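Local coordinates for methyltransferase small domain-containing protein (Thermoplasma acidophilum, PDB 1NE2) that is of unconfirmed function but probably acts as an S-adenosylmethionine-dependent methyltransferase, at residues S54-G59 and G109-W114. Sequence-based numbering, arbitrary orientation.
Sequences SVIDAG and GKYDTW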
ATOM      1  N   SER B  54      -3.021   2.180   4.792  1.00 12.90           N
ATOM      2  CA  SER B  54      -2.406   1.958   3.492  1.00 12.89           C
ATOM      3  C   SER B  54      -3.384   2.669   2.548  1.00 16.51           C
ATOM      4  O   SER B  54      -4.593   2.426   2.586  1.00 14.42           O
ATOM      5  CB  SER B  54      -2.300   0.459   3.183  1.00 17.41           C
ATOM      6  OG  SER B  54      -3.550  -0.192   3.304  1.00 20.50           O
ATOM      7  N   VAL B  55      -2.861   3.561   1.718  1.00 14.30           N
ATOM      8  CA  VAL B  55      -3.692   4.363   0.825  1.00 13.67           C
ATOM      9  C   VAL B  55      -3.289   4.244  -0.632  1.00 14.82           C
ATOM     10  O   VAL B  55      -2.108   4.162  -0.948  1.00 14.49           O
ATOM     11  CB  VAL B  55      -3.581   5.864   1.210  1.00 12.17           C
ATOM     12  CG1 VAL B  55      -4.380   6.737   0.243  1.00 14.38           C
ATOM     13  CG2 VAL B  55      -4.061   6.069   2.639  1.00 14.38           C
ATOM     14  N   ILE B  56      -4.277   4.243  -1.518  1.00 14.75           N
ATOM     15  CA  ILE B  56      -3.994   4.218  -2.940  1.00 12.73           C
ATOM     16  C   ILE B  56      -4.760   5.372  -3.582  1.00 15.11           C
ATOM     17  O   ILE B  56      -5.964   5.539  -3.371  1.00 16.05           O
ATOM     18  CB  ILE B  56      -4.377   2.870  -3.626  1.00 13.67           C
ATOM     19  CG1 ILE B  56      -3.976   2.941  -5.107  1.00 12.72           C
ATOM     20  CG2 ILE B  56      -5.868   2.561  -3.444  1.00 14.53           C
ATOM     21  CD1 ILE B  56      -3.936   1.585  -5.813  1.00 14.74           C
ATOM     22  N   ASP B  57      -4.031   6.188  -4.332  1.00 16.98           N
ATOM     23  CA  ASP B  57      -4.596   7.337  -5.027  1.00 15.93           C
ATOM     24  C   ASP B  57      -4.666   7.000  -6.520  1.00 16.46           C
ATOM     25  O   ASP B  57      -3.635   6.836  -7.178  1.00 15.80           O
ATOM     26  CB  ASP B  57      -3.708   8.562  -4.794  1.00 17.19           C
ATOM     27  CG  ASP B  57      -4.260   9.808  -5.449  1.00 19.39           C
ATOM     28  OD1 ASP B  57      -5.496   9.910  -5.562  1.00 19.76           O
ATOM     29  OD2 ASP B  57      -3.462  10.687  -5.833  1.00 18.88           O
ATOM     30  N   ALA B  58      -5.883   6.884  -7.041  1.00 16.72           N
ATOM     31  CA  ALA B  58      -6.109   6.532  -8.447  1.00 16.20           C
ATOM     32  C   ALA B  58      -6.191   7.756  -9.347  1.00 17.45           C
ATOM     33  O   ALA B  58      -6.907   8.712  -9.039  1.00 18.86           O
ATOM     34  CB  ALA B  58      -7.393   5.708  -8.563  1.00 15.13           C
ATOM     35  N   GLY B  59      -5.469   7.719 -10.470  1.00 17.58           N
ATOM     36  CA  GLY B  59      -5.456   8.848 -11.392  1.00 19.19           C
ATOM     37  C   GLY B  59      -4.830  10.025 -10.671  1.00 21.12           C
ATOM     38  O   GLY B  59      -5.369  11.135 -10.636  1.00 20.20           O
ATOM     39  N   GLY B 109      -3.689  -4.972  -5.886  1.00 20.51           N
ATOM     40  CA  GLY B 109      -3.385  -5.108  -4.472  1.00 18.74           C
ATOM     41  C   GLY B 109      -4.523  -4.633  -3.587  1.00 19.73           C
ATOM     42  O   GLY B 109      -5.523  -4.107  -4.081  1.00 19.86           O
ATOM     43  N   LYS B 110      -4.373  -4.830  -2.277  1.00 18.66           N
ATOM     44  CA  LYS B 110      -5.377  -4.415  -1.295  1.00 19.67           C
ATOM     45  C   LYS B 110      -4.864  -3.209  -0.506  1.00 18.28           C
ATOM     46  O   LYS B 110      -3.689  -3.162  -0.128  1.00 16.59           O
ATOM     47  CB  LYS B 110      -5.674  -5.569  -0.330  1.00 21.72           C
ATOM     48  CG  LYS B 110      -6.575  -5.205   0.840  1.00 32.19           C
ATOM     49  CD  LYS B 110      -6.770  -6.400   1.773  1.00 37.40           C
ATOM     50  CE  LYS B 110      -7.625  -6.041   2.988  1.00 41.52           C
ATOM     51  NZ  LYS B 110      -9.008  -5.615   2.624  1.00 43.64           N
ATOM     52  N   TYR B 111      -5.750  -2.244  -0.259  1.00 18.70           N
ATOM     53  CA  TYR B 111      -5.412  -1.016   0.470  1.00 16.73           C
ATOM     54  C   TYR B 111      -6.584  -0.602   1.361  1.00 17.59           C
ATOM     55  O   TYR B 111      -7.739  -0.846   1.021  1.00 19.67           O
ATOM     56  CB  TYR B 111      -5.131   0.115  -0.527  1.00 15.62           C
ATOM     57  CG  TYR B 111      -4.047  -0.223  -1.516  1.00 16.30           C
ATOM     58  CD1 TYR B 111      -2.712  -0.011  -1.195  1.00 15.01           C
ATOM     59  CD2 TYR B 111      -4.347  -0.838  -2.737  1.00 17.46           C
ATOM     60  CE1 TYR B 111      -1.691  -0.404  -2.052  1.00 16.88           C
ATOM     61  CE2 TYR B 111      -3.325  -1.243  -3.608  1.00 14.71           C
ATOM     62  CZ  TYR B 111      -1.996  -1.020  -3.249  1.00 17.99           C
ATOM     63  OH  TYR B 111      -0.955  -1.421  -4.059  1.00 17.52           O
ATOM     64  N   ASP B 112      -6.293   0.037   2.492  1.00 14.63           N
ATOM     65  CA  ASP B 112      -7.357   0.492   3.391  1.00 14.92           C
ATOM     66  C   ASP B 112      -8.286   1.501   2.730  1.00 17.05           C
ATOM     67  O   ASP B 112      -9.519   1.379   2.771  1.00 15.41           O
ATOM     68  CB  ASP B 112      -6.770   1.203   4.619  1.00 15.00           C
ATOM     69  CG  ASP B 112      -6.140   0.259   5.606  1.00 18.10           C
ATOM     70  OD1 ASP B 112      -6.865  -0.575   6.177  1.00 18.10           O
ATOM     71  OD2 ASP B 112      -4.915   0.362   5.823  1.00 19.23           O
ATOM     72  N   THR B 113      -7.664   2.504   2.120  1.00 15.60           N
ATOM     73  CA  THR B 113      -8.367   3.629   1.531  1.00 13.77           C
ATOM     74  C   THR B 113      -8.056   3.902   0.067  1.00 13.33           C
ATOM     75  O   THR B 113      -6.898   3.918  -0.335  1.00 13.59           O
ATOM     76  CB  THR B 113      -8.027   4.889   2.348  1.00 13.26           C
ATOM     77  OG1 THR B 113      -8.272   4.623   3.737  1.00 13.95           O
ATOM     78  CG2 THR B 113      -8.854   6.084   1.892  1.00 13.71           C
ATOM     79  N   TRP B 114      -9.108   4.118  -0.718  1.00 11.35           N
ATOM     80  CA  TRP B 114      -8.989   4.435  -2.144  1.00 12.78           C
ATOM     81  C   TRP B 114      -9.457   5.872  -2.362  1.00 15.13           C
ATOM     82  O   TRP B 114     -10.558   6.253  -1.937  1.00 15.28           O
ATOM     83  CB  TRP B 114      -9.865   3.480  -2.977  1.00 14.88           C
ATOM     84  CG  TRP B 114     -10.007   3.810  -4.452  1.00 14.87           C
ATOM     85  CD1 TRP B 114     -10.731   4.833  -5.010  1.00 14.67           C
ATOM     86  CD2 TRP B 114      -9.476   3.054  -5.549  1.00 13.82           C
ATOM     87  NE1 TRP B 114     -10.692   4.750  -6.381  1.00 16.81           N
ATOM     88  CE2 TRP B 114      -9.930   3.668  -6.739  1.00 17.13           C
ATOM     89  CE3 TRP B 114      -8.668   1.914  -5.638  1.00 16.62           C
ATOM     90  CZ2 TRP B 114      -9.604   3.177  -8.011  1.00 16.88           C
ATOM     91  CZ3 TRP B 114      -8.340   1.423  -6.908  1.00 19.00           C
ATOM     92  CH2 TRP B 114      -8.812   2.059  -8.075  1.00 17.59           C
TER
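Val55 pairs with Thr113, and Ile56 with Trp114, in parallel register, joining strand 54-58 to strand 111-116 at the middle of the sheet. The sheet's strand order, 3-2-1-4-5-7-6, is that of the Rossmann-like class I methyltransferases, and these are its strands 1 and 4. Two backbone bonds make the ladder: Thr113 N gives to Ser54 O (3.1 Å), and Ile56 N to Thr113 O (2.9 Å). At the corner where the chain bends, side chains take over. Asp112 OD2 accepts the N-H of Ser54 through its anti lone pair, almost straight at 2.8 Å from Ser54 N and 177°. In return, Asp112 N donates to Ser54 OG (2.9 Å), which is brought within reach by its place between the backbone N and carbonyl carbon of its own residue (chi1 54°). The same corner meets the second subunit, whose Lys110 O bonds to Ser54 OG.

Before the corner, Tyr111 turns its ring across Ile56, with CB of the isoleucine over one face, 4.0 Å from the centroid, in a CH-pi contact. Ile56 CG1 is anti to the backbone N (chi1 -178°), and the chain runs on to set CD1 beside Tyr111 CE2. The phenol oxygen bonds to Glu75 of the second subunit. An alanine in place of this tyrosine would probably leave Ile56 without its aromatic cover and that glutamate without its hydroxyl partner. Trp114, flanked by helix 126-138, extends the apolar layer: its CE3 lies 3.6 Å from Ile56 CG2, while Ala58 CB packs against the six-membered ring of the indole, 3.4 Å from Trp114 CZ2.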